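Local coordinates for protein SAM-dependent methyltransferase (Anabaena variabilis ATCC 29413, PDB 3GGD) that probably transfers a methyl group from S-adenosyl-L-methionine to an acceptor molecule, and binds the spent cofactor S-adenosyl-L-homocysteine in a Rossmann-like domain, at residues 30-35 against 186-191; 37-42 against 67-72; 114-119 against 149-154; 159-164 against 238-243. All coordinates share one frame; numbering follows the deposited sequence. Where two conformers were deposited one is given.

Interaction 1: 30-35 against 186-191. With SAH (S-adenosyl-L-homocysteine), chain E.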
# COMPACT_ATOMS: atom_id res chain seq x y z
N SER A 30 -5.46 -6.13 19.23
CA SER A 30 -5.87 -7.14 18.27
C SER A 30 -7.20 -6.78 17.57
O SER A 30 -8.11 -7.60 17.48
CB SER A 30 -5.97 -8.52 18.95
OG SER A 30 -4.69 -8.90 19.45
N THR A 31 -7.28 -5.58 17.00
CA THR A 31 -8.48 -5.15 16.36
C THR A 31 -8.35 -5.44 14.83
O THR A 31 -7.26 -5.68 14.33
CB THR A 31 -8.73 -3.65 16.67
OG1 THR A 31 -7.52 -2.92 16.47
CG2 THR A 31 -9.14 -3.43 18.11
N PRO A 32 -9.49 -5.48 14.12
CA PRO A 32 -9.52 -5.81 12.70
C PRO A 32 -8.84 -4.77 11.84
O PRO A 32 -8.80 -3.59 12.20
CB PRO A 32 -11.01 -5.86 12.36
CG PRO A 32 -11.71 -5.87 13.63
CD PRO A 32 -10.84 -5.24 14.66
N VAL A 33 -8.30 -5.23 10.71
CA VAL A 33 -7.52 -4.39 9.81
C VAL A 33 -8.23 -4.41 8.47
O VAL A 33 -8.27 -5.42 7.77
CB VAL A 33 -6.05 -4.89 9.72
CG1 VAL A 33 -5.25 -4.08 8.69
CG2 VAL A 33 -5.40 -4.86 11.13
N LEU A 34 -8.82 -3.28 8.13
CA LEU A 34 -9.74 -3.16 7.01
C LEU A 34 -9.26 -3.79 5.70
O LEU A 34 -10.03 -4.45 5.01
CB LEU A 34 -10.01 -1.65 6.75
CG LEU A 34 -10.83 -1.26 5.52
CD1 LEU A 34 -12.28 -1.71 5.73
CD2 LEU A 34 -10.73 0.27 5.26
N TRP A 35 -8.00 -3.55 5.35
CA TRP A 35 -7.46 -4.01 4.06
C TRP A 35 -6.81 -5.40 4.10
O TRP A 35 -6.36 -5.89 3.05
CB TRP A 35 -6.40 -3.03 3.57
CG TRP A 35 -5.39 -2.77 4.63
CD1 TRP A 35 -4.29 -3.53 4.92
CD2 TRP A 35 -5.42 -1.71 5.57
NE1 TRP A 35 -3.62 -2.98 6.02
CE2 TRP A 35 -4.30 -1.87 6.42
CE3 TRP A 35 -6.28 -0.63 5.78
CZ2 TRP A 35 -4.03 -0.98 7.47
CZ3 TRP A 35 -6.01 0.25 6.82
CH2 TRP A 35 -4.89 0.06 7.65
N LEU A 186 -13.09 0.80 8.88
CA LEU A 186 -12.58 2.04 8.29
C LEU A 186 -12.52 3.09 9.41
O LEU A 186 -11.56 3.83 9.52
CB LEU A 186 -13.45 2.54 7.15
CG LEU A 186 -13.06 3.91 6.52
CD1 LEU A 186 -11.62 3.92 5.95
CD2 LEU A 186 -14.08 4.31 5.46
N LEU A 187 -13.55 3.14 10.23
CA LEU A 187 -13.54 4.06 11.34
C LEU A 187 -12.30 3.83 12.23
O LEU A 187 -11.70 4.79 12.75
CB LEU A 187 -14.85 3.98 12.12
CG LEU A 187 -16.07 4.58 11.41
CD1 LEU A 187 -17.38 4.32 12.19
CD2 LEU A 187 -15.87 6.12 11.14
N LEU A 188 -11.89 2.56 12.38
CA LEU A 188 -10.70 2.23 13.16
C LEU A 188 -9.43 2.91 12.68
O LEU A 188 -8.54 3.21 13.49
CB LEU A 188 -10.45 0.71 13.25
CG LEU A 188 -11.44 -0.07 14.13
CD1 LEU A 188 -11.18 -1.58 14.07
CD2 LEU A 188 -11.46 0.43 15.57
N VAL A 189 -9.32 3.14 11.37
CA VAL A 189 -8.14 3.83 10.82
C VAL A 189 -8.34 5.34 10.96
O VAL A 189 -7.43 6.06 11.38
CB VAL A 189 -7.86 3.53 9.30
CG1 VAL A 189 -6.35 3.72 8.96
CG2 VAL A 189 -8.34 2.13 8.91
N MSE A 190 -9.52 5.82 10.60
CA MSE A 190 -9.83 7.27 10.61
C MSE A 190 -9.75 7.90 11.98
O MSE A 190 -9.57 9.10 12.14
CB MSE A 190 -11.21 7.51 10.01
CG MSE A 190 -11.28 7.11 8.52
SE MSE A 190 -13.14 7.30 7.84
CE MSE A 190 -13.74 9.03 8.54
N GLU A 191 -9.90 7.06 12.99
CA GLU A 191 -9.72 7.48 14.38
C GLU A 191 -8.38 8.21 14.54
O GLU A 191 -8.24 9.06 15.39
CB GLU A 191 -9.80 6.19 15.23
CG GLU A 191 -9.95 6.32 16.62
CD GLU A 191 -11.25 7.02 17.04
OE1 GLU A 191 -12.34 6.57 16.62
OE2 GLU A 191 -11.16 8.00 17.83
N SAH E . 0.51 -3.07 1.86
CA SAH E . -0.12 -3.51 3.13
CB SAH E . -0.59 -2.35 4.03
CG SAH E . -1.57 -1.31 3.46
SD SAH E . -2.08 -0.08 4.68
C SAH E . -1.28 -4.46 2.88
O SAH E . -1.67 -5.23 3.79
OXT SAH E . -1.87 -4.45 1.80
C5' SAH E . -0.95 1.23 4.32
C4' SAH E . 0.46 0.99 4.93
O4' SAH E . 1.34 2.09 4.58
C3' SAH E . 0.55 0.91 6.47
O3' SAH E . 1.21 -0.26 6.91
C2' SAH E . 1.37 2.13 6.87
O2' SAH E . 2.08 2.03 8.12
C1' SAH E . 2.24 2.34 5.65
N9 SAH E . 2.81 3.68 5.55
C8 SAH E . 2.13 4.84 5.79
N7 SAH E . 2.94 5.89 5.58
C5 SAH E . 4.15 5.40 5.21
C6 SAH E . 5.45 5.99 4.90
N6 SAH E . 5.52 7.34 4.97
N1 SAH E . 6.50 5.21 4.60
C2 SAH E . 6.36 3.85 4.58
N3 SAH E . 5.19 3.26 4.87
C4 SAH E . 4.09 3.96 5.21
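Trp35 is the side chain to follow, because it reaches from the loop 30-35 to both the cofactor product and the helix 184-190. Its CB puts CG in the crowded position between backbone N and carbonyl carbon (chi1 52°), and the indole lies with one face against the sulphur of SAH. CD1 lies 3.3 Å from the carboxylate O of SAH, and NE1 comes next, 3.5 Å from its SD. The sulphur sits offset toward the rim of that face, closest to CE2 at 3.3 Å. Val33 CG1 lies over the opposite face, so the ring is packed from both sides. At the far end of the six-membered ring, CZ3 meets Val189 CG2 obliquely at 3.7 Å. The backbone O of Trp35 accepts a bond from Arg131, itself a cofactor-binding residue. An alanine here would lose the indole and would probably loosen the fit around the sulphur while leaving Val189 without its aromatic neighbour. Earlier in the loop, Leu34 and Leu186 lie side by side with CD2 and CD1 3.8 Å apart. Leu188 CD1 fits against Pro32, 3.7 Å from its CD and 3.6 Å from its O. Together with Trp23, Trp35 lines the S-adenosylhomocysteine pocket of this protein, whose fold is consistent with a class I, Rossmann-like methyltransferase.

Interaction 2: 37-42 against 67-72. With EDO (1,2-ethanediol), chain L.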
# COMPACT_ATOMS: atom_id res chain seq x y z
N ALA A 37 -7.11 -8.53 3.70
CA ALA A 37 -7.81 -9.64 3.07
C ALA A 37 -6.90 -10.87 2.95
O ALA A 37 -5.70 -10.74 2.82
CB ALA A 37 -8.29 -9.23 1.63
N ASN A 38 -7.49 -12.06 2.96
CA ASN A 38 -6.72 -13.26 2.72
C ASN A 38 -6.03 -13.19 1.35
O ASN A 38 -6.54 -12.56 0.43
CB ASN A 38 -7.61 -14.49 2.84
CG ASN A 38 -8.81 -14.43 1.94
OD1 ASN A 38 -9.68 -13.57 2.12
ND2 ASN A 38 -8.89 -15.36 0.99
N VAL A 39 -4.84 -13.80 1.25
CA VAL A 39 -3.99 -13.66 0.06
C VAL A 39 -4.71 -14.03 -1.25
O VAL A 39 -4.45 -13.44 -2.30
CB VAL A 39 -2.67 -14.47 0.21
CG1 VAL A 39 -1.80 -13.82 1.33
CG2 VAL A 39 -2.95 -16.01 0.44
N GLU A 40 -5.60 -14.99 -1.18
CA GLU A 40 -6.33 -15.43 -2.36
C GLU A 40 -7.14 -14.31 -3.02
O GLU A 40 -7.41 -14.40 -4.20
CB GLU A 40 -7.22 -16.62 -2.07
CG GLU A 40 -6.46 -17.88 -1.62
CD GLU A 40 -6.18 -17.97 -0.12
OE1 GLU A 40 -6.50 -17.00 0.61
OE2 GLU A 40 -5.65 -19.05 0.34
N ARG A 41 -7.50 -13.27 -2.26
CA ARG A 41 -8.27 -12.14 -2.80
C ARG A 41 -7.37 -10.90 -2.93
O ARG A 41 -7.87 -9.80 -3.19
CB ARG A 41 -9.40 -11.75 -1.82
CG ARG A 41 -10.40 -12.79 -1.55
CD ARG A 41 -11.64 -12.26 -0.82
NE ARG A 41 -11.46 -11.85 0.58
CZ ARG A 41 -11.81 -10.66 1.11
NH1 ARG A 41 -12.36 -9.66 0.38
NH2 ARG A 41 -11.62 -10.47 2.42
N ALA A 42 -6.08 -11.03 -2.64
CA ALA A 42 -5.19 -9.90 -2.61
C ALA A 42 -3.96 -10.18 -3.51
O ALA A 42 -4.07 -10.14 -4.75
CB ALA A 42 -4.81 -9.57 -1.17
N ASN A 67 1.39 -5.42 8.21
CA ASN A 67 1.62 -6.59 9.04
C ASN A 67 2.13 -7.81 8.31
O ASN A 67 2.19 -8.91 8.89
CB ASN A 67 0.36 -6.97 9.84
CG ASN A 67 -0.81 -7.31 8.96
OD1 ASN A 67 -0.70 -7.28 7.75
ND2 ASN A 67 -1.94 -7.63 9.56
N GLY A 68 2.48 -7.64 7.05
CA GLY A 68 3.19 -8.69 6.32
C GLY A 68 2.40 -9.83 5.74
O GLY A 68 2.98 -10.80 5.29
N THR A 69 1.07 -9.71 5.73
CA THR A 69 0.24 -10.79 5.21
C THR A 69 0.60 -11.09 3.77
O THR A 69 0.75 -12.25 3.42
CB THR A 69 -1.23 -10.44 5.28
OG1 THR A 69 -1.58 -10.09 6.64
CG2 THR A 69 -2.11 -11.63 4.77
N GLN A 70 0.79 -10.06 2.93
CA GLN A 70 1.09 -10.30 1.51
C GLN A 70 2.56 -10.67 1.29
O GLN A 70 2.92 -11.42 0.36
CB GLN A 70 0.70 -9.09 0.66
CG GLN A 70 -0.74 -8.52 0.93
CD GLN A 70 -1.87 -9.56 0.89
OE1 GLN A 70 -1.89 -10.44 0.01
NE2 GLN A 70 -2.84 -9.45 1.81
N THR A 71 3.40 -10.10 2.16
CA THR A 71 4.84 -10.29 2.14
C THR A 71 5.20 -11.76 2.27
O THR A 71 6.05 -12.27 1.53
CB THR A 71 5.50 -9.49 3.29
OG1 THR A 71 4.86 -8.21 3.43
CG2 THR A 71 7.01 -9.31 3.06
N LYS A 72 4.56 -12.44 3.20
CA LYS A 72 4.80 -13.87 3.38
C LYS A 72 4.56 -14.68 2.08
O LYS A 72 5.36 -15.56 1.72
CB LYS A 72 3.89 -14.36 4.49
CG LYS A 72 3.96 -15.88 4.86
CD LYS A 72 5.33 -16.31 5.33
CE LYS A 72 5.28 -17.70 5.99
NZ LYS A 72 6.68 -18.16 6.13
C1 EDO L . -7.06 -6.51 -4.27
O1 EDO L . -7.35 -6.99 -2.94
C2 EDO L . -5.69 -7.02 -4.80
O2 EDO L . -4.58 -6.84 -3.87
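Gln70 holds CG anti to the carbonyl carbon, beside the backbone N (chi1 -49°), and bends at chi2 (-51°), so that its amide reaches the loop 37-42 although its CB does not point straight at it. The two ends of that amide do different work. NE2 gives a weak bond to Ala37 O, 3.3 Å long and bent at 147°. OE1 takes its stronger bond from Val43 N, at the start of helix 43-50, and lies 3.3 Å from Ala42 CB. Val39 slides past in the opposite sense, its CG1 3.6 Å from Gln70 OE1 and 3.7 Å from Thr69 O. In segment 67-72 the glycine-rich loop that follows strand 60-63, a hallmark of class I methyltransferases, runs into helix 69-77; Gly68 keeps a positive phi there. An alanine in place of Gln70 would remove the amide and with it both bonds, and would probably loosen the tie from the start of helix 69-77 to loop 37-42 and helix 43-50. Thr69 turns CG2 to Val39 CG1 at 4.1 Å, while its OG1 is bonded to Asp36. Asn38 braces the 3-10 turn: OD1 receives Arg41 NE on a lone pair at 2.9 Å, and ND2 reaches Glu40 OE1 from above the carboxylate plane.

Interaction 3: 114-119 against 149-154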
# COMPACT_ATOMS: atom_id res chain seq x y z
N GLU A 114 16.08 10.28 1.82
CA GLU A 114 17.41 9.85 2.23
C GLU A 114 17.43 8.39 2.76
O GLU A 114 18.43 7.69 2.61
CB GLU A 114 17.94 10.79 3.30
CG GLU A 114 19.27 10.35 3.88
N GLN A 115 16.33 7.94 3.36
CA GLN A 115 16.28 6.57 3.84
C GLN A 115 16.26 5.59 2.65
O GLN A 115 16.93 4.57 2.65
CB GLN A 115 15.07 6.39 4.76
CG GLN A 115 15.21 7.25 6.02
CD GLN A 115 14.10 7.06 7.03
OE1 GLN A 115 13.34 6.09 6.97
NE2 GLN A 115 14.01 7.99 7.98
N ALA A 116 15.50 5.94 1.61
CA ALA A 116 15.53 5.16 0.38
C ALA A 116 16.93 5.14 -0.25
O ALA A 116 17.37 4.10 -0.75
CB ALA A 116 14.42 5.67 -0.62
N ALA A 117 17.61 6.29 -0.25
CA ALA A 117 18.95 6.36 -0.77
C ALA A 117 19.87 5.38 -0.01
O ALA A 117 20.70 4.72 -0.61
CB ALA A 117 19.53 7.86 -0.68
N GLN A 118 19.70 5.30 1.31
CA GLN A 118 20.53 4.40 2.13
C GLN A 118 20.29 2.94 1.71
O GLN A 118 21.23 2.22 1.39
CB GLN A 118 20.23 4.60 3.62
CG GLN A 118 21.02 3.69 4.55
CD GLN A 118 22.51 3.81 4.41
OE1 GLN A 118 23.05 4.91 4.45
NE2 GLN A 118 23.20 2.67 4.24
N ILE A 119 19.03 2.55 1.65
CA ILE A 119 18.66 1.21 1.24
C ILE A 119 19.24 0.87 -0.16
O ILE A 119 19.87 -0.17 -0.36
CB ILE A 119 17.12 1.07 1.19
CG1 ILE A 119 16.54 0.93 2.60
CG2 ILE A 119 16.72 -0.20 0.43
CD1 ILE A 119 16.60 -0.51 3.12
N LEU A 149 10.45 6.14 -4.16
CA LEU A 149 10.23 5.03 -5.05
C LEU A 149 11.18 5.04 -6.24
O LEU A 149 11.69 4.00 -6.62
CB LEU A 149 8.74 5.00 -5.48
CG LEU A 149 7.78 4.71 -4.30
CD1 LEU A 149 6.29 5.02 -4.64
CD2 LEU A 149 7.87 3.25 -3.71
N ARG A 150 11.40 6.22 -6.81
CA ARG A 150 12.28 6.42 -7.94
C ARG A 150 13.70 5.97 -7.54
O ARG A 150 14.39 5.32 -8.32
CB ARG A 150 12.27 7.92 -8.34
CG ARG A 150 13.29 8.28 -9.42
CD ARG A 150 13.32 9.74 -9.84
NE ARG A 150 12.08 10.02 -10.54
CZ ARG A 150 10.97 10.54 -10.02
NH1 ARG A 150 10.93 11.00 -8.77
NH2 ARG A 150 9.89 10.61 -10.79
N ILE A 151 14.13 6.35 -6.34
CA ILE A 151 15.43 5.99 -5.83
C ILE A 151 15.55 4.45 -5.68
O ILE A 151 16.53 3.85 -6.14
CB ILE A 151 15.68 6.67 -4.47
CG1 ILE A 151 15.84 8.20 -4.65
CG2 ILE A 151 16.93 6.07 -3.79
CD1 ILE A 151 15.75 9.00 -3.31
N LEU A 152 14.54 3.81 -5.09
CA LEU A 152 14.63 2.36 -4.90
C LEU A 152 14.67 1.53 -6.21
O LEU A 152 15.37 0.47 -6.30
CB LEU A 152 13.47 1.88 -4.03
CG LEU A 152 13.46 2.38 -2.57
CD1 LEU A 152 12.11 2.08 -1.87
CD2 LEU A 152 14.68 1.83 -1.75
N LEU A 153 13.89 1.98 -7.20
CA LEU A 153 13.75 1.29 -8.46
C LEU A 153 14.97 1.41 -9.37
O LEU A 153 15.32 0.47 -10.11
CB LEU A 153 12.54 1.84 -9.22
CG LEU A 153 11.18 1.45 -8.62
CD1 LEU A 153 10.05 2.41 -9.08
CD2 LEU A 153 10.84 -0.04 -8.90
N GLY A 154 15.59 2.60 -9.37
CA GLY A 154 16.69 2.88 -10.31
C GLY A 154 16.24 2.59 -11.74
O GLY A 154 15.08 2.75 -12.09
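No aromatic ring or planar side chain takes part between 114-119 and 149-154; the flat group that matters is the peptide joining Ala116 to Ala117. Ile151 comes over one face of it, its CG2 3.6 Å from Ala117 N and 3.6 Å from Ala116 O. Leu152 CD2 approaches the oxygen end of the same peptide, 3.7 Å from Ala116 O. With nothing beyond CB on Ala116, the branched side chains of the facing helix can come close to its backbone. The methyl itself is met by Leu152 CG at 3.9 Å and by Ile151 CG2 at 4.1 Å, so it sits between the two. Ile151 gets there by holding CG2 anti to the backbone N (chi1 -69° for CG1), whereas Leu152 holds CG anti to the carbonyl carbon (chi1 -66°), which carries CD2 toward 114-119. That CD2 ends against Ile119 CG2 at 3.6 Å, the two side chains crossing obliquely.

The helical segments 114-119 and 149-153 run almost parallel, 5° apart and 8.5 Å between axes, as successive alpha units of the beta-alpha-beta crossovers in a Rossmann-like methyltransferase. Strand 127-131 links their helices, and Leu152 also packs on Ile128 of that strand and on Ile61 and Phe63 of strand 60-63. Ala117 lies at the outer margin of the contact, its CB 4.4 Å from Ile151 CG2. Elsewhere on the two helices, Gln115 OE1 accepts from the backbone of the cofactor-binding Asp109, and Arg150 forms a salt bridge with the cobalt ligand Asp210.

Interaction 4: 159-164 against 238-243. With SO4 (sulfate ion), chain I; EDO (1,2-ethanediol), chain R.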
# COMPACT_ATOMS: atom_id res chain seq x y z
N MSE A 159 7.81 -1.65 -10.75
CA MSE A 159 6.90 -1.53 -9.63
C MSE A 159 5.50 -1.88 -10.06
O MSE A 159 5.00 -1.32 -11.05
CB MSE A 159 6.85 -0.10 -9.07
CG MSE A 159 5.77 0.07 -8.06
SE MSE A 159 5.90 1.66 -6.95
CE MSE A 159 5.88 3.04 -8.33
N TYR A 160 4.88 -2.77 -9.30
CA TYR A 160 3.46 -2.97 -9.40
C TYR A 160 2.84 -2.26 -8.20
O TYR A 160 3.26 -2.47 -7.06
CB TYR A 160 3.07 -4.45 -9.28
CG TYR A 160 1.54 -4.67 -9.18
CD1 TYR A 160 0.75 -4.75 -10.32
CD2 TYR A 160 0.91 -4.82 -7.94
CE1 TYR A 160 -0.63 -5.00 -10.22
CE2 TYR A 160 -0.46 -5.04 -7.83
CZ TYR A 160 -1.22 -5.13 -8.98
OH TYR A 160 -2.55 -5.40 -8.85
N LEU A 161 1.86 -1.40 -8.47
CA LEU A 161 1.08 -0.80 -7.39
C LEU A 161 -0.43 -0.92 -7.67
O LEU A 161 -0.87 -0.92 -8.83
CB LEU A 161 1.44 0.66 -7.13
CG LEU A 161 1.02 1.76 -8.13
CD1 LEU A 161 1.23 3.18 -7.45
CD2 LEU A 161 1.77 1.65 -9.43
N ILE A 162 -1.18 -1.09 -6.59
CA ILE A 162 -2.65 -1.13 -6.64
C ILE A 162 -3.12 -0.19 -5.51
O ILE A 162 -2.65 -0.25 -4.37
CB ILE A 162 -3.20 -2.58 -6.56
CG1 ILE A 162 -4.73 -2.54 -6.69
CG2 ILE A 162 -2.67 -3.33 -5.25
CD1 ILE A 162 -5.45 -3.93 -6.73
N GLU A 163 -3.99 0.73 -5.89
CA GLU A 163 -4.44 1.81 -5.03
C GLU A 163 -5.95 1.94 -5.15
O GLU A 163 -6.56 1.38 -6.04
CB GLU A 163 -3.76 3.12 -5.50
CG GLU A 163 -2.25 3.11 -5.35
CD GLU A 163 -1.79 3.02 -3.91
OE1 GLU A 163 -2.56 3.48 -3.02
OE2 GLU A 163 -0.67 2.45 -3.66
N LEU A 164 -6.55 2.70 -4.24
CA LEU A 164 -7.96 3.04 -4.38
C LEU A 164 -8.01 4.09 -5.46
O LEU A 164 -7.18 5.00 -5.47
CB LEU A 164 -8.56 3.52 -3.06
CG LEU A 164 -8.50 2.49 -1.90
CD1 LEU A 164 -9.34 2.93 -0.68
CD2 LEU A 164 -8.94 1.10 -2.36
N PHE A 238 -7.25 1.04 -8.84
CA PHE A 238 -6.44 1.43 -9.98
C PHE A 238 -5.14 0.69 -9.77
O PHE A 238 -4.59 0.73 -8.66
CB PHE A 238 -6.13 2.94 -10.01
CG PHE A 238 -5.00 3.29 -10.94
CD1 PHE A 238 -5.22 3.37 -12.29
CD2 PHE A 238 -3.72 3.45 -10.48
CE1 PHE A 238 -4.21 3.63 -13.16
CE2 PHE A 238 -2.69 3.74 -11.37
CZ PHE A 238 -2.96 3.80 -12.71
N TRP A 239 -4.62 0.06 -10.82
CA TRP A 239 -3.31 -0.60 -10.73
C TRP A 239 -2.50 -0.39 -12.00
O TRP A 239 -3.06 -0.14 -13.09
CB TRP A 239 -3.44 -2.13 -10.44
CG TRP A 239 -4.09 -2.92 -11.50
CD1 TRP A 239 -5.41 -3.24 -11.56
CD2 TRP A 239 -3.48 -3.50 -12.67
NE1 TRP A 239 -5.67 -3.98 -12.68
CE2 TRP A 239 -4.51 -4.17 -13.37
CE3 TRP A 239 -2.18 -3.54 -13.17
CZ2 TRP A 239 -4.28 -4.84 -14.58
CZ3 TRP A 239 -1.96 -4.21 -14.36
CH2 TRP A 239 -3.00 -4.87 -15.04
N ALA A 240 -1.18 -0.45 -11.82
CA ALA A 240 -0.24 -0.29 -12.91
C ALA A 240 1.08 -0.99 -12.63
O ALA A 240 1.47 -1.21 -11.47
CB ALA A 240 0.00 1.24 -13.23
N VAL A 241 1.75 -1.39 -13.71
CA VAL A 241 3.16 -1.77 -13.63
C VAL A 241 3.94 -0.69 -14.39
O VAL A 241 3.65 -0.41 -15.57
CB VAL A 241 3.45 -3.17 -14.26
CG1 VAL A 241 4.92 -3.47 -14.14
CG2 VAL A 241 2.60 -4.28 -13.58
N ILE A 242 4.92 -0.08 -13.70
CA ILE A 242 5.74 0.98 -14.30
C ILE A 242 7.23 0.66 -14.17
O ILE A 242 7.66 -0.07 -13.26
CB ILE A 242 5.38 2.39 -13.72
CG1 ILE A 242 5.90 2.57 -12.27
CG2 ILE A 242 3.85 2.62 -13.78
CD1 ILE A 242 5.72 4.02 -11.71
N LYS A 243 8.02 1.19 -15.11
CA LYS A 243 9.46 1.01 -15.13
C LYS A 243 10.08 2.28 -15.76
O LYS A 243 9.49 2.87 -16.67
CB LYS A 243 9.78 -0.23 -15.94
CG LYS A 243 11.25 -0.67 -15.96
CD LYS A 243 11.37 -2.05 -16.58
CE LYS A 243 12.80 -2.58 -16.57
NZ LYS A 243 13.58 -1.78 -17.58
S SO4 I . 16.83 -2.90 -17.60
O1 SO4 I . 18.01 -3.74 -17.77
O2 SO4 I . 15.86 -3.60 -16.76
O3 SO4 I . 16.22 -2.59 -18.90
O4 SO4 I . 17.26 -1.66 -16.96
C1 EDO R . -8.66 -4.34 -15.59
O1 EDO R . -9.47 -3.20 -15.87
C2 EDO R . -8.86 -4.63 -14.11
O2 EDO R . -7.99 -5.67 -13.72
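Six backbone bonds join the antiparallel strands 159-164 and 238-243, two in each hydrogen-bonded pair: Met159 with Ile242, Leu161 with Ala240 and Glu163 with Phe238. The shortest is Glu163 N to Phe238 O at 2.8 Å. Most donors come in nearly along the C=O axis; Phe238 N instead reaches Glu163 O from above its plane. Some carbonyls take a second contact: Met159 O has Val241 CA at 3.2 Å, and Leu161 O has Trp239 CA at 3.1 Å. The buried carboxylate of Glu163 turns away from the partner strand. Its OE1 takes the N-H groups of Phe134 and His135 and its OE2 that of Gly133, which would favour the ionised form. Tyr160 OH is bonded to Asp46 and Arg49, and its ring, with Val241 CG2 at the edge, crosses Trp239 obliquely. Trp239 NE1 donates a hydrogen bond to O2 of an ethanediol, probably from the crystallisation liquor, at 3.1 Å. Met159 CE packs on Ile242 CD1 at 3.5 Å. Strand 237-244 is the reversed strand of the 3-2-1-4-5-7-6 sheet of class I methyltransferases, set between 158-164 and 211-217; strand 158-164 also bonds parallel strand 127-131, and helix 43-50 packs over the face holding Ile162 and Val241.

Interaction 4 is the most deeply placed and the one built on backbone bonding, inside the sheet; the others rest mainly on side chains. Interaction 3 packs two helices that flank that sheet, by apolar side chains, some of them against backbone, and it touches interaction 4 where Leu153 and Leu149 meet Met159. Interactions 1 and 2 use adjoining pieces of the same loop between helices 15-29 and 43-50: the first faces a helix at a partly buried margin and is mainly apolar, the second faces the start of helix 69-77 through a buried polar amide. Arg131, on strand 127-131, is a common neighbour of Trp35, Ala42 and Ile162. Interactions 1 and 3 lie on opposite sides of the chain's centre, about 29 Å apart between centres.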